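Local coordinates for cytolethal distending toxin subunit A (Haemophilus ducreyi, PDB 1SR4), which probably forms, with CdtC, the lectin-type heterodimer needed to deliver the genotoxic CdtB subunit to host cells, at residues 126-131 against 174-179; 67-72 against 82-87; 137-142 against 156-161. All coordinates share one frame; numbering follows the deposited sequence.

Contact 1. Residues 126-131 against 174-179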
loop_
_atom_site.group_PDB
_atom_site.type_symbol
_atom_site.label_atom_id
_atom_site.label_comp_id
_atom_site.label_asym_id
_atom_site.label_seq_id
_atom_site.Cartn_x
_atom_site.Cartn_y
_atom_site.Cartn_z
ATOM N N ASN A 126 15.199 20.746 18.951
ATOM C CA ASN A 126 14.140 19.886 19.473
ATOM C C ASN A 126 12.892 19.852 18.594
ATOM O O ASN A 126 11.797 19.647 19.103
ATOM C CB ASN A 126 13.712 20.324 20.872
ATOM C CG ASN A 126 14.829 20.208 21.889
ATOM O OD1 ASN A 126 15.689 19.338 21.786
ATOM N ND2 ASN A 126 14.813 21.084 22.881
ATOM N N GLY A 127 13.048 20.051 17.289
ATOM C CA GLY A 127 11.890 20.029 16.404
ATOM C C GLY A 127 12.250 19.786 14.952
ATOM O O GLY A 127 13.264 19.173 14.648
ATOM N N LEU A 128 11.418 20.279 14.046
ATOM C CA LEU A 128 11.666 20.108 12.627
ATOM C C LEU A 128 11.599 21.465 11.950
ATOM O O LEU A 128 10.854 22.324 12.378
ATOM C CB LEU A 128 10.591 19.202 12.000
ATOM C CG LEU A 128 10.426 17.754 12.480
ATOM C CD1 LEU A 128 9.190 17.147 11.796
ATOM C CD2 LEU A 128 11.692 16.934 12.155
ATOM N N ILE A 129 12.381 21.646 10.889
ATOM C CA ILE A 129 12.344 22.886 10.115
ATOM C C ILE A 129 12.310 22.401 8.679
ATOM O O ILE A 129 12.232 21.200 8.445
ATOM C CB ILE A 129 13.626 23.738 10.313
ATOM C CG1 ILE A 129 14.851 22.967 9.803
ATOM C CG2 ILE A 129 13.767 24.142 11.782
ATOM C CD1 ILE A 129 16.165 23.763 9.860
ATOM N N HIS A 130 12.329 23.322 7.722
ATOM C CA HIS A 130 12.408 22.945 6.318
ATOM C C HIS A 130 13.589 23.756 5.781
ATOM O O HIS A 130 13.799 24.901 6.196
ATOM C CB HIS A 130 11.096 23.249 5.557
ATOM C CG HIS A 130 10.770 24.707 5.427
ATOM N ND1 HIS A 130 10.875 25.389 4.234
ATOM C CD2 HIS A 130 10.297 25.598 6.329
ATOM C CE1 HIS A 130 10.479 26.638 4.405
ATOM N NE2 HIS A 130 10.124 26.791 5.669
ATOM N N ASP A 131 14.392 23.155 4.908
ATOM C CA ASP A 131 15.552 23.841 4.339
ATOM C C ASP A 131 15.910 23.215 3.003
ATOM O O ASP A 131 15.326 22.193 2.595
ATOM C CB ASP A 131 16.759 23.755 5.289
ATOM C CG ASP A 131 17.807 24.857 5.033
ATOM O OD1 ASP A 131 17.586 25.746 4.187
ATOM O OD2 ASP A 131 18.853 24.837 5.705
ATOM N N SER A 174 -0.821 21.750 16.714
ATOM C CA SER A 174 -0.107 20.877 17.618
ATOM C C SER A 174 1.334 21.346 17.471
ATOM O O SER A 174 1.763 21.736 16.378
ATOM C CB SER A 174 -0.226 19.413 17.184
ATOM O OG SER A 174 -1.488 18.881 17.560
ATOM N N THR A 175 2.071 21.342 18.572
ATOM C CA THR A 175 3.478 21.740 18.571
ATOM C C THR A 175 4.252 20.478 18.248
ATOM O O THR A 175 4.008 19.429 18.841
ATOM C CB THR A 175 3.876 22.276 19.961
ATOM O OG1 THR A 175 2.983 23.346 20.303
ATOM C CG2 THR A 175 5.320 22.794 19.976
ATOM N N VAL A 176 5.182 20.578 17.308
ATOM C CA VAL A 176 5.958 19.422 16.864
ATOM C C VAL A 176 7.380 19.432 17.422
ATOM O O VAL A 176 8.132 20.374 17.212
ATOM C CB VAL A 176 6.003 19.389 15.323
ATOM C CG1 VAL A 176 6.749 18.156 14.840
ATOM C CG2 VAL A 176 4.561 19.409 14.761
ATOM N N THR A 177 7.749 18.367 18.119
ATOM C CA THR A 177 9.069 18.296 18.721
ATOM C C THR A 177 9.700 16.949 18.436
ATOM O O THR A 177 9.098 16.097 17.777
ATOM C CB THR A 177 8.974 18.453 20.259
ATOM O OG1 THR A 177 8.119 17.429 20.786
ATOM C CG2 THR A 177 8.377 19.813 20.643
ATOM N N LEU A 178 10.918 16.767 18.938
ATOM C CA LEU A 178 11.631 15.506 18.810
ATOM C C LEU A 178 11.917 15.029 20.234
ATOM O O LEU A 178 12.383 15.806 21.069
ATOM C CB LEU A 178 12.949 15.705 18.068
ATOM C CG LEU A 178 12.830 15.978 16.573
ATOM C CD1 LEU A 178 14.208 16.243 15.979
ATOM C CD2 LEU A 178 12.179 14.758 15.910
ATOM N N SER A 179 11.605 13.773 20.532
ATOM C CA SER A 179 11.884 13.246 21.868
ATOM C C SER A 179 12.113 11.741 21.811
ATOM O O SER A 179 12.010 11.126 20.744
ATOM C CB SER A 179 10.750 13.590 22.852
ATOM O OG SER A 179 9.521 13.033 22.429
HETATM O O HOH W 1 9.004 21.492 14.829
#
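Two hairpins of the ricin-type beta-trefoil meet at this buried point. Strand 127-131 pairs with 120-124, and strand 176-179 pairs with 162-165. The short axes approach to 5.2 Å at 124° between their directions, so the strands cross and touch over a few residues. One direct hydrogen bond joins the segments, 3.0 Å from Leu178 N to the O of Asn126, the residue before strand 127-131. The bond is bent, 139° at the hydrogen, and the donor stands above the carbonyl plane, not on a lone pair. The same oxygen receives a CA-H...O contact from Thr177 CA at 3.1 Å. The two CA traces come closest at Gly127 and Thr177, CA to CA 4.0 Å. Next to this place a water spans the strands. It accepts from Leu128 N at 2.8 Å and donates to Val176 O, also at 2.8 Å.

Three apolar side chains complete the contact. Leu178 points toward the other strand. Its CG is anti to the carbonyl carbon (chi1 -72°), and this brings CD1 to 3.4 Å from Gly127 O. CD2 of Leu178 faces CD2 of Leu128 more loosely. The other methyl of Leu128, CD1, meets Val176 CG1 at 4.0 Å, with the two side chains crossing obliquely. CG1 of Val176 is the branch anti to its backbone N.

Much of the second shell is apolar. Val163 of strand 162-165 touches Leu128, Val176 and Leu178. From strand 82-86, Leu82 packs on Leu128 and Ala84 on Val176. These neighbours place the crossing in the core shared by the hairpins. At the outer end Asn126 is exposed, and its side chain turns to the loop of Arg161, where OD1 accepts a hydrogen bond from Arg161 NH2.

Contact 2. Residues 67-72 against 82-87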
loop_
_atom_site.group_PDB
_atom_site.type_symbol
_atom_site.label_atom_id
_atom_site.label_comp_id
_atom_site.label_asym_id
_atom_site.label_seq_id
_atom_site.Cartn_x
_atom_site.Cartn_y
_atom_site.Cartn_z
ATOM N N ASN A 67 -4.991 13.545 15.655
ATOM C CA ASN A 67 -5.968 14.605 15.880
ATOM C C ASN A 67 -6.313 15.289 14.550
ATOM O O ASN A 67 -7.025 16.300 14.524
ATOM C CB ASN A 67 -5.398 15.627 16.876
ATOM C CG ASN A 67 -4.153 16.321 16.347
ATOM O OD1 ASN A 67 -3.602 15.935 15.309
ATOM N ND2 ASN A 67 -3.688 17.339 17.074
ATOM N N GLY A 68 -5.812 14.713 13.454
ATOM C CA GLY A 68 -6.083 15.236 12.119
ATOM C C GLY A 68 -5.155 16.354 11.664
ATOM O O GLY A 68 -5.240 16.808 10.512
ATOM N N ALA A 69 -4.272 16.804 12.554
ATOM C CA ALA A 69 -3.356 17.888 12.229
ATOM C C ALA A 69 -2.306 17.380 11.253
ATOM O O ALA A 69 -1.784 16.274 11.411
ATOM C CB ALA A 69 -2.701 18.435 13.512
ATOM N N LEU A 70 -1.994 18.202 10.256
ATOM C CA LEU A 70 -1.044 17.840 9.199
ATOM C C LEU A 70 0.313 18.549 9.378
ATOM O O LEU A 70 0.355 19.755 9.621
ATOM C CB LEU A 70 -1.653 18.232 7.846
ATOM C CG LEU A 70 -3.129 17.861 7.633
ATOM C CD1 LEU A 70 -3.694 18.624 6.409
ATOM C CD2 LEU A 70 -3.252 16.365 7.455
ATOM N N LEU A 71 1.415 17.800 9.284
ATOM C CA LEU A 71 2.733 18.413 9.407
ATOM C C LEU A 71 2.819 19.454 8.288
ATOM O O LEU A 71 2.602 19.137 7.117
ATOM C CB LEU A 71 3.838 17.385 9.208
ATOM C CG LEU A 71 5.232 18.017 9.400
ATOM C CD1 LEU A 71 5.451 18.410 10.896
ATOM C CD2 LEU A 71 6.304 17.031 8.950
ATOM N N THR A 72 3.155 20.689 8.637
ATOM C CA THR A 72 3.205 21.726 7.618
ATOM C C THR A 72 4.181 22.868 7.880
ATOM O O THR A 72 4.573 23.145 9.020
ATOM C CB THR A 72 1.807 22.353 7.459
ATOM O OG1 THR A 72 1.824 23.340 6.435
ATOM C CG2 THR A 72 1.369 23.000 8.768
ATOM N N LEU A 82 8.454 23.805 11.676
ATOM C CA LEU A 82 7.286 23.160 11.106
ATOM C C LEU A 82 6.326 23.010 12.272
ATOM O O LEU A 82 6.753 22.926 13.419
ATOM C CB LEU A 82 7.656 21.767 10.574
ATOM C CG LEU A 82 7.876 21.564 9.076
ATOM C CD1 LEU A 82 8.586 22.746 8.435
ATOM C CD2 LEU A 82 8.619 20.261 8.869
ATOM N N TRP A 83 5.037 22.959 11.964
ATOM C CA TRP A 83 3.980 22.791 12.950
ATOM C C TRP A 83 2.995 21.781 12.359
ATOM O O TRP A 83 3.241 21.226 11.294
ATOM C CB TRP A 83 3.246 24.127 13.151
ATOM C CG TRP A 83 4.138 25.197 13.703
ATOM C CD1 TRP A 83 4.998 25.998 13.011
ATOM C CD2 TRP A 83 4.326 25.506 15.089
ATOM N NE1 TRP A 83 5.719 26.786 13.888
ATOM C CE2 TRP A 83 5.324 26.500 15.166
ATOM C CE3 TRP A 83 3.745 25.031 16.276
ATOM C CZ2 TRP A 83 5.763 27.033 16.394
ATOM C CZ3 TRP A 83 4.180 25.560 17.496
ATOM C CH2 TRP A 83 5.181 26.548 17.542
ATOM N N ALA A 84 1.893 21.537 13.053
ATOM C CA ALA A 84 0.869 20.646 12.530
ATOM C C ALA A 84 -0.506 21.305 12.727
ATOM O O ALA A 84 -0.935 21.558 13.860
ATOM C CB ALA A 84 0.920 19.311 13.219
ATOM N N TYR A 85 -1.164 21.596 11.604
ATOM C CA TYR A 85 -2.489 22.211 11.576
ATOM C C TYR A 85 -3.434 21.315 10.802
ATOM O O TYR A 85 -3.047 20.743 9.782
ATOM C CB TYR A 85 -2.483 23.536 10.794
ATOM C CG TYR A 85 -1.919 24.760 11.471
ATOM C CD1 TYR A 85 -2.762 25.805 11.869
ATOM C CD2 TYR A 85 -0.540 24.925 11.625
ATOM C CE1 TYR A 85 -2.241 26.991 12.390
ATOM C CE2 TYR A 85 -0.014 26.095 12.144
ATOM C CZ TYR A 85 -0.867 27.123 12.520
ATOM O OH TYR A 85 -0.330 28.286 13.002
ATOM N N PRO A 86 -4.672 21.154 11.283
ATOM C CA PRO A 86 -5.585 20.316 10.511
ATOM C C PRO A 86 -6.017 21.154 9.296
ATOM O O PRO A 86 -5.942 22.391 9.306
ATOM C CB PRO A 86 -6.745 20.075 11.479
ATOM C CG PRO A 86 -6.751 21.324 12.324
ATOM C CD PRO A 86 -5.269 21.543 12.579
ATOM N N ASN A 87 -6.467 20.485 8.244
ATOM C CA ASN A 87 -6.927 21.193 7.057
ATOM C C ASN A 87 -7.985 22.261 7.408
ATOM O O ASN A 87 -7.960 23.390 6.896
ATOM C CB ASN A 87 -7.573 20.219 6.068
ATOM C CG ASN A 87 -8.341 20.953 4.966
ATOM O OD1 ASN A 87 -7.729 21.600 4.117
ATOM N ND2 ASN A 87 -9.682 20.881 4.992
HETATM O O HOH W 2 -6.783 17.689 8.408
#
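Strands 69-73 and 82-86 form a two-stranded antiparallel beta hairpin of the trefoil. Residues 82-85 fall in a region inferred to mediate binding to target cells.

Four backbone hydrogen bonds hold the strands, in two hydrogen-bonded pairs. In the first, Leu70 N donates to Tyr85 O at 2.8 Å, and Tyr85 N returns a more bent bond to Leu70 O at 3.1 Å. In the second both bonds are straight, and the donors approach the carbonyls more nearly head-on. Thr72 N reaches Trp83 O at 2.7 Å, in the carbonyl plane, and Trp83 N reaches Thr72 O at 3.0 Å, nearly along the C=O axis. Between these pairs lies the non-hydrogen-bonded pair Leu71 and Ala84, and Ala84 CA gives a CA-H...O contact to Leu70 O.

Apolar packing differs on the two faces. On the face of Leu71 and Ala84, Leu71 CD2 meets Leu82 CD2 at 4.0 Å, the side chains crossing obliquely. Leu128 and Val176 cover this face. Nearby, the methyls of Ala69 and Ala84 touch, CB to CB, at 3.7 Å. On the face of Thr72 and Tyr85, Thr72 OG1 is anti to the backbone N (chi1 -178°). This puts CG2 in the crowded position between N and C, 3.9 Å from Tyr85 CD2. Phe93 meets that ring edge-to-face.

At the open end of the hairpin a water donates to Gly68 O and accepts from Asn87 N. Asn87 OD1 bonds Arg97, and its ND2 bonds the backbone O of Leu26 of the CdtC subunit. At Asn67 the chain makes an Asx turn, OD1 accepting from Ala69 N.

Contact 3. Residues 137-142 against 156-161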
loop_
_atom_site.group_PDB
_atom_site.type_symbol
_atom_site.label_atom_id
_atom_site.label_comp_id
_atom_site.label_asym_id
_atom_site.label_seq_id
_atom_site.Cartn_x
_atom_site.Cartn_y
_atom_site.Cartn_z
ATOM N N LYS A 137 22.585 15.305 3.574
ATOM C CA LYS A 137 22.287 15.752 4.932
ATOM C C LYS A 137 21.493 14.673 5.672
ATOM O O LYS A 137 20.301 14.469 5.405
ATOM C CB LYS A 137 21.484 17.061 4.907
ATOM C CG LYS A 137 22.253 18.294 4.417
ATOM C CD LYS A 137 21.327 19.514 4.343
ATOM C CE LYS A 137 21.970 20.697 3.587
ATOM N NZ LYS A 137 20.983 21.783 3.260
ATOM N N LEU A 138 22.154 13.985 6.601
ATOM C CA LEU A 138 21.502 12.935 7.373
ATOM C C LEU A 138 20.286 13.470 8.138
ATOM O O LEU A 138 19.303 12.750 8.333
ATOM C CB LEU A 138 22.500 12.309 8.356
ATOM C CG LEU A 138 22.120 10.942 8.930
ATOM C CD1 LEU A 138 22.002 9.933 7.778
ATOM C CD2 LEU A 138 23.176 10.473 9.943
ATOM N N ALA A 139 20.348 14.730 8.570
ATOM C CA ALA A 139 19.230 15.335 9.312
ATOM C C ALA A 139 17.928 15.414 8.499
ATOM O O ALA A 139 16.855 15.656 9.060
ATOM C CB ALA A 139 19.613 16.736 9.821
ATOM N N GLN A 140 18.018 15.238 7.187
ATOM C CA GLN A 140 16.818 15.262 6.348
ATOM C C GLN A 140 16.325 13.841 6.035
ATOM O O GLN A 140 15.374 13.658 5.260
ATOM C CB GLN A 140 17.087 16.024 5.045
ATOM C CG GLN A 140 17.300 17.520 5.267
ATOM C CD GLN A 140 17.557 18.281 3.988
ATOM O OE1 GLN A 140 17.589 17.711 2.893
ATOM N NE2 GLN A 140 17.730 19.582 4.118
ATOM N N GLU A 141 16.956 12.843 6.654
ATOM C CA GLU A 141 16.573 11.453 6.450
ATOM C C GLU A 141 15.837 10.930 7.668
ATOM O O GLU A 141 16.245 11.181 8.806
ATOM C CB GLU A 141 17.807 10.590 6.182
ATOM C CG GLU A 141 18.458 10.821 4.817
ATOM C CD GLU A 141 19.395 9.684 4.439
ATOM O OE1 GLU A 141 18.931 8.677 3.868
ATOM O OE2 GLU A 141 20.601 9.786 4.740
ATOM N N PHE A 142 14.750 10.201 7.425
ATOM C CA PHE A 142 13.925 9.661 8.494
ATOM C C PHE A 142 13.601 8.183 8.297
ATOM O O PHE A 142 13.448 7.703 7.175
ATOM C CB PHE A 142 12.604 10.449 8.587
ATOM C CG PHE A 142 12.787 11.903 8.930
ATOM C CD1 PHE A 142 12.735 12.331 10.255
ATOM C CD2 PHE A 142 13.058 12.834 7.939
ATOM C CE1 PHE A 142 12.950 13.664 10.589
ATOM C CE2 PHE A 142 13.279 14.172 8.264
ATOM C CZ PHE A 142 13.224 14.586 9.604
ATOM N N SER A 156 13.947 10.538 13.504
ATOM C CA SER A 156 15.041 11.300 12.915
ATOM C C SER A 156 16.265 10.387 12.982
ATOM O O SER A 156 16.625 9.887 14.056
ATOM C CB SER A 156 15.319 12.569 13.725
ATOM O OG SER A 156 16.595 13.104 13.380
ATOM N N VAL A 157 16.907 10.150 11.849
ATOM C CA VAL A 157 18.085 9.293 11.867
ATOM C C VAL A 157 19.285 10.023 12.474
ATOM O O VAL A 157 20.072 9.430 13.215
ATOM C CB VAL A 157 18.442 8.807 10.456
ATOM C CG1 VAL A 157 19.764 8.042 10.490
ATOM C CG2 VAL A 157 17.314 7.910 9.922
ATOM N N SER A 158 19.421 11.313 12.183
ATOM C CA SER A 158 20.551 12.059 12.727
ATOM C C SER A 158 20.439 12.206 14.239
ATOM O O SER A 158 21.442 12.153 14.947
ATOM C CB SER A 158 20.640 13.450 12.090
ATOM O OG SER A 158 19.519 14.208 12.470
ATOM N N GLN A 159 19.225 12.374 14.748
ATOM C CA GLN A 159 19.054 12.533 16.193
ATOM C C GLN A 159 18.730 11.267 16.957
ATOM O O GLN A 159 19.026 11.163 18.142
ATOM C CB GLN A 159 17.966 13.572 16.503
ATOM C CG GLN A 159 18.379 14.986 16.150
ATOM C CD GLN A 159 17.543 16.024 16.868
ATOM O OE1 GLN A 159 16.921 15.732 17.888
ATOM N NE2 GLN A 159 17.540 17.252 16.349
ATOM N N GLY A 160 18.113 10.304 16.292
ATOM C CA GLY A 160 17.743 9.092 16.990
ATOM C C GLY A 160 16.524 9.378 17.848
ATOM O O GLY A 160 16.263 8.658 18.809
ATOM N N ARG A 161 15.780 10.437 17.513
ATOM C CA ARG A 161 14.590 10.811 18.281
ATOM C C ARG A 161 13.357 10.825 17.366
ATOM O O ARG A 161 13.483 10.977 16.159
ATOM C CB ARG A 161 14.789 12.184 18.929
ATOM C CG ARG A 161 15.904 12.208 19.984
ATOM C CD ARG A 161 15.761 13.400 20.935
ATOM N NE ARG A 161 15.980 14.694 20.286
ATOM C CZ ARG A 161 15.793 15.864 20.899
ATOM N NH1 ARG A 161 15.387 15.888 22.158
ATOM N NH2 ARG A 161 16.013 17.004 20.267
HETATM O O HOH W 3 16.627 13.324 10.594
#
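Residues 138-140 make a short 3-10 turn, with Gln140 N bonded to Lys137 O and Glu141 N to Leu138 O. Facing it, 157-159 have helical backbone angles, and Gly160 N closes the turn on Ser156 O at 2.7 Å. Val157 N donates to Glu141 O across the gap. This bond is long, 3.3 Å, but straight at 166° and in the carbonyl plane. Just beyond it Phe142 and Ser156 form an antiparallel non-hydrogen-bonded pair. The pair lies at the open end of the trefoil hairpin of strands 142-146 and 152-156, so the contact joins the chain entering the hairpin to the chain leaving it.

Val157 CG1, anti to the backbone N, meets Leu138 CD1 at 4.0 Å, the side chains crossing at about a right angle. Ser158 OG lies 3.4 Å from Ala139 CA. Phe142 CD1 is 3.7 Å from Ser156 CA. A water above one face of the Phe142 ring donates to Glu141 O at 2.8 Å and also bonds Ser156 OG. That OG accepts from Gln159 N at 3.1 Å, an ST motif.

Contacts 1 and 2 are buried, while contact 3 is partly buried and farther from the chain centre. Contacts 1 and 2 touch directly. They share one apolar core, and Ser174 bonds both Asn67 and Ala84. Contact 1 also touches contact 3, where Leu178 meets Gln159. Contacts 2 and 3 do not touch. Contact 2 pairs adjacent strands of one hairpin through regular backbone bonds. Contact 1 joins separate hairpins with a single bond, a water and leucine and valine methyls. Contact 3 joins turns nearer the surface with one backbone bond, a bridging water on Ser156 OG, and small apolar contacts.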